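Local atomic coordinates of surface presentation of antigens protein SpaO (Shigella flexneri, PDB entry 4TT9), a protein that is required for host-cell invasion and for secretion of the three Ipa proteins, and is a FliN/MopA/SpaO family member represented here by its C-terminal SpoA domain. Residues Val19-Leu25 with His53-Asn59. Numbering follows the deposited sequence.
Sequences VKVDFIL and HVNIKVN
Four backbone hydrogen bonds set the antiparallel register of strands 19-24 and 54-58 (closest axis approach 4.5 Å, 164° between N-to-C directions); two more to N59 extend it. D22-K57 (D22 N to K57 O 2.7 Å, K57 N to D22 O 3.0 Å) and I24-N55 (I24 N to N55 O 3.0 Å, N55 N to I24 O 2.9 Å) are the hydrogen-bonded pairs. N59, having left strand geometry (phi/psi 49/38), donates N to K20 O (2.7 Å) and, with chi1 m, returns OD1 to K20 N (3.0 Å). V21-V58 and F23-I56 (CA-CA 4.3 and 5.0 Å), non-hydrogen-bonded, share one apolar face: V21 CG1 meets V58 CG2 (3.8 Å), F23 CE1 meets I56 CG2 (3.9 Å). On the mixed face, I24 CD1 packs on K57 CD (3.5 Å); K57 (chi1 m, chi2-chi4 t) salt-bridges E27 of the same chain through NZ. F23 and I56 touch I77 of strand 75-79, and F23 meets F44 and F46 of the second subunit edge-to-face. Backbone hydrogen bonds of V54 with G66 and I56 with V63 and G64 place strand 54-58 between strands 18-31 and 61-70; residues 19-24 pair antiparallel with the second subunit, continuing the SpoA-domain sheet across the dimer.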
ATOM      1  N   VAL B  19      -9.531 -14.352   0.182  1.00 55.97           N
ATOM      2  CA  VAL B  19      -8.596 -13.693   1.104  1.00 51.27           C
ATOM      3  C   VAL B  19      -8.263 -12.241   0.751  1.00 49.50           C
ATOM      4  O   VAL B  19      -8.428 -11.808  -0.392  1.00 49.09           O
ATOM      5  CB  VAL B  19      -7.271 -14.448   1.196  1.00 45.61           C
ATOM      6  CG1 VAL B  19      -7.451 -15.773   1.924  1.00 42.19           C
ATOM      7  CG2 VAL B  19      -6.703 -14.648  -0.191  1.00 44.85           C
ATOM      8  N   LYS B  20      -7.752 -11.524   1.752  1.00 48.54           N
ATOM      9  CA  LYS B  20      -7.523 -10.083   1.702  1.00 49.15           C
ATOM     10  C   LYS B  20      -6.049  -9.781   1.444  1.00 47.14           C
ATOM     11  O   LYS B  20      -5.205  -9.984   2.319  1.00 49.49           O
ATOM     12  CB  LYS B  20      -7.985  -9.480   3.039  1.00 49.51           C
ATOM     13  CG  LYS B  20      -7.790  -7.976   3.281  1.00 52.39           C
ATOM     14  CD  LYS B  20      -8.506  -7.588   4.596  1.00 53.15           C
ATOM     15  CE  LYS B  20      -7.904  -6.378   5.299  1.00 55.33           C
ATOM     16  NZ  LYS B  20      -6.511  -6.600   5.766  1.00 57.30           N
ATOM     17  N   VAL B  21      -5.745  -9.310   0.238  1.00 43.94           N
ATOM     18  CA  VAL B  21      -4.374  -8.969  -0.125  1.00 42.20           C
ATOM     19  C   VAL B  21      -4.153  -7.451  -0.071  1.00 44.51           C
ATOM     20  O   VAL B  21      -4.960  -6.674  -0.583  1.00 44.89           O
ATOM     21  CB  VAL B  21      -3.978  -9.573  -1.493  1.00 45.76           C
ATOM     22  CG1 VAL B  21      -4.290 -11.061  -1.513  1.00 49.99           C
ATOM     23  CG2 VAL B  21      -4.710  -8.902  -2.619  1.00 49.39           C
ATOM     24  N   ASP B  22      -3.088  -7.030   0.601  1.00 45.49           N
ATOM     25  CA  ASP B  22      -2.809  -5.607   0.759  1.00 48.35           C
ATOM     26  C   ASP B  22      -1.553  -5.240  -0.021  1.00 51.09           C
ATOM     27  O   ASP B  22      -0.579  -6.000  -0.034  1.00 53.67           O
ATOM     28  CB  ASP B  22      -2.612  -5.243   2.236  1.00 54.35           C
ATOM     29  CG  ASP B  22      -3.915  -4.911   2.950  1.00 61.00           C
ATOM     30  OD1 ASP B  22      -4.878  -4.500   2.279  1.00 62.84           O
ATOM     31  OD2 ASP B  22      -3.966  -5.045   4.194  1.00 64.48           O
ATOM     32  N   PHE B  23      -1.572  -4.086  -0.677  1.00 45.11           N
ATOM     33  CA  PHE B  23      -0.376  -3.588  -1.336  1.00 40.82           C
ATOM     34  C   PHE B  23       0.088  -2.340  -0.605  1.00 41.78           C
ATOM     35  O   PHE B  23      -0.528  -1.284  -0.697  1.00 44.39           O
ATOM     36  CB  PHE B  23      -0.639  -3.330  -2.819  1.00 36.17           C
ATOM     37  CG  PHE B  23      -0.953  -4.582  -3.594  1.00 37.97           C
ATOM     38  CD1 PHE B  23       0.047  -5.271  -4.261  1.00 35.41           C
ATOM     39  CD2 PHE B  23      -2.248  -5.084  -3.642  1.00 38.20           C
ATOM     40  CE1 PHE B  23      -0.238  -6.429  -4.966  1.00 35.52           C
ATOM     41  CE2 PHE B  23      -2.538  -6.249  -4.352  1.00 37.21           C
ATOM     42  CZ  PHE B  23      -1.533  -6.916  -5.009  1.00 36.16           C
ATOM     43  N   ILE B  24       1.187  -2.489   0.125  1.00 42.74           N
ATOM     44  CA  ILE B  24       1.557  -1.577   1.202  1.00 37.00           C
ATOM     45  C   ILE B  24       2.830  -0.832   0.861  1.00 41.03           C
ATOM     46  O   ILE B  24       3.872  -1.447   0.642  1.00 46.16           O
ATOM     47  CB  ILE B  24       1.752  -2.371   2.508  1.00 35.54           C
ATOM     48  CG1 ILE B  24       0.398  -2.824   3.040  1.00 38.30           C
ATOM     49  CG2 ILE B  24       2.512  -1.568   3.538  1.00 36.38           C
ATOM     50  CD1 ILE B  24       0.470  -3.443   4.382  1.00 42.37           C
ATOM     51  N   LEU B  25       2.742   0.493   0.821  1.00 39.24           N
ATOM     52  CA  LEU B  25       3.853   1.325   0.377  1.00 35.94           C
ATOM     53  C   LEU B  25       4.814   1.612   1.513  1.00 40.52           C
ATOM     54  O   LEU B  25       6.026   1.610   1.333  1.00 43.85           O
ATOM     55  CB  LEU B  25       3.314   2.636  -0.174  1.00 38.79           C
ATOM     56  CG  LEU B  25       2.388   2.487  -1.377  1.00 45.53           C
ATOM     57  CD1 LEU B  25       1.918   3.839  -1.891  1.00 50.19           C
ATOM     58  CD2 LEU B  25       3.099   1.737  -2.468  1.00 44.71           C
ATOM     59  N   HIS B  53       9.605  -0.992  -3.685  1.00 49.84           N
ATOM     60  CA  HIS B  53       9.576  -1.850  -2.502  1.00 48.27           C
ATOM     61  C   HIS B  53       8.195  -1.922  -1.873  1.00 42.30           C
ATOM     62  O   HIS B  53       8.048  -1.701  -0.677  1.00 42.50           O
ATOM     63  CB  HIS B  53      10.577  -1.368  -1.450  1.00 51.53           C
ATOM     64  CG  HIS B  53      12.009  -1.541  -1.848  1.00 56.98           C
ATOM     65  ND1 HIS B  53      12.637  -0.699  -2.743  1.00 57.30           N
ATOM     66  CD2 HIS B  53      12.938  -2.448  -1.469  1.00 60.98           C
ATOM     67  CE1 HIS B  53      13.893  -1.087  -2.901  1.00 58.78           C
ATOM     68  NE2 HIS B  53      14.099  -2.145  -2.137  1.00 63.67           N
ATOM     69  N   VAL B  54       7.181  -2.223  -2.677  1.00 39.21           N
ATOM     70  CA  VAL B  54       5.844  -2.475  -2.149  1.00 33.30           C
ATOM     71  C   VAL B  54       5.842  -3.829  -1.471  1.00 37.99           C
ATOM     72  O   VAL B  54       6.378  -4.803  -2.011  1.00 39.20           O
ATOM     73  CB  VAL B  54       4.814  -2.531  -3.265  1.00 34.26           C
ATOM     74  CG1 VAL B  54       3.417  -2.414  -2.696  1.00 26.03           C
ATOM     75  CG2 VAL B  54       5.079  -1.428  -4.258  1.00 33.22           C
ATOM     76  N   ASN B  55       5.248  -3.885  -0.281  1.00 46.17           N
ATOM     77  CA  ASN B  55       5.104  -5.131   0.465  1.00 37.00           C
ATOM     78  C   ASN B  55       3.754  -5.737   0.193  1.00 37.93           C
ATOM     79  O   ASN B  55       2.733  -5.058   0.298  1.00 35.13           O
ATOM     80  CB  ASN B  55       5.230  -4.874   1.962  1.00 33.17           C
ATOM     81  CG  ASN B  55       6.628  -4.522   2.365  1.00 34.71           C
ATOM     82  OD1 ASN B  55       7.565  -4.737   1.607  1.00 40.87           O
ATOM     83  ND2 ASN B  55       6.788  -3.996   3.565  1.00 37.75           N
ATOM     84  N   ILE B  56       3.733  -7.012  -0.158  1.00 40.17           N
ATOM     85  CA  ILE B  56       2.462  -7.646  -0.450  1.00 36.78           C
ATOM     86  C   ILE B  56       2.071  -8.510   0.733  1.00 39.85           C
ATOM     87  O   ILE B  56       2.834  -9.382   1.151  1.00 41.33           O
ATOM     88  CB  ILE B  56       2.521  -8.455  -1.744  1.00 37.74           C
ATOM     89  CG1 ILE B  56       3.245  -7.637  -2.817  1.00 32.40           C
ATOM     90  CG2 ILE B  56       1.114  -8.845  -2.200  1.00 38.72           C
ATOM     91  CD1 ILE B  56       3.427  -8.341  -4.141  1.00 32.08           C
ATOM     92  N   LYS B  57       0.888  -8.238   1.279  1.00 37.93           N
ATOM     93  CA  LYS B  57       0.405  -8.920   2.462  1.00 36.06           C
ATOM     94  C   LYS B  57      -0.871  -9.667   2.139  1.00 36.72           C
ATOM     95  O   LYS B  57      -1.705  -9.179   1.381  1.00 37.05           O
ATOM     96  CB  LYS B  57       0.128  -7.925   3.588  1.00 38.83           C
ATOM     97  CG  LYS B  57       1.356  -7.399   4.310  1.00 38.92           C
ATOM     98  CD  LYS B  57       0.923  -6.682   5.579  1.00 42.36           C
ATOM     99  CE  LYS B  57       2.093  -6.313   6.465  1.00 48.89           C
ATOM    100  NZ  LYS B  57       1.632  -5.540   7.657  1.00 55.33           N
ATOM    101  N   VAL B  58      -1.014 -10.856   2.703  1.00 34.36           N
ATOM    102  CA  VAL B  58      -2.255 -11.597   2.577  1.00 49.28           C
ATOM    103  C   VAL B  58      -2.777 -11.846   3.982  1.00 53.20           C
ATOM    104  O   VAL B  58      -2.095 -12.481   4.780  1.00 62.51           O
ATOM    105  CB  VAL B  58      -2.035 -12.937   1.870  1.00 46.78           C
ATOM    106  CG1 VAL B  58      -3.312 -13.750   1.867  1.00 45.59           C
ATOM    107  CG2 VAL B  58      -1.554 -12.709   0.452  1.00 46.89           C
ATOM    108  N   ASN B  59      -3.970 -11.341   4.287  1.00 47.67           N
ATOM    109  CA  ASN B  59      -4.518 -11.428   5.642  1.00 48.53           C
ATOM    110  C   ASN B  59      -3.539 -10.996   6.724  1.00 53.95           C
ATOM    111  O   ASN B  59      -3.499 -11.599   7.803  1.00 61.78           O
ATOM    112  CB  ASN B  59      -5.066 -12.831   5.950  1.00 44.21           C
ATOM    113  CG  ASN B  59      -6.270 -13.170   5.110  1.00 43.47           C
ATOM    114  OD1 ASN B  59      -6.843 -12.300   4.461  1.00 45.48           O
ATOM    115  ND2 ASN B  59      -6.666 -14.427   5.118  1.00 45.57           N
TER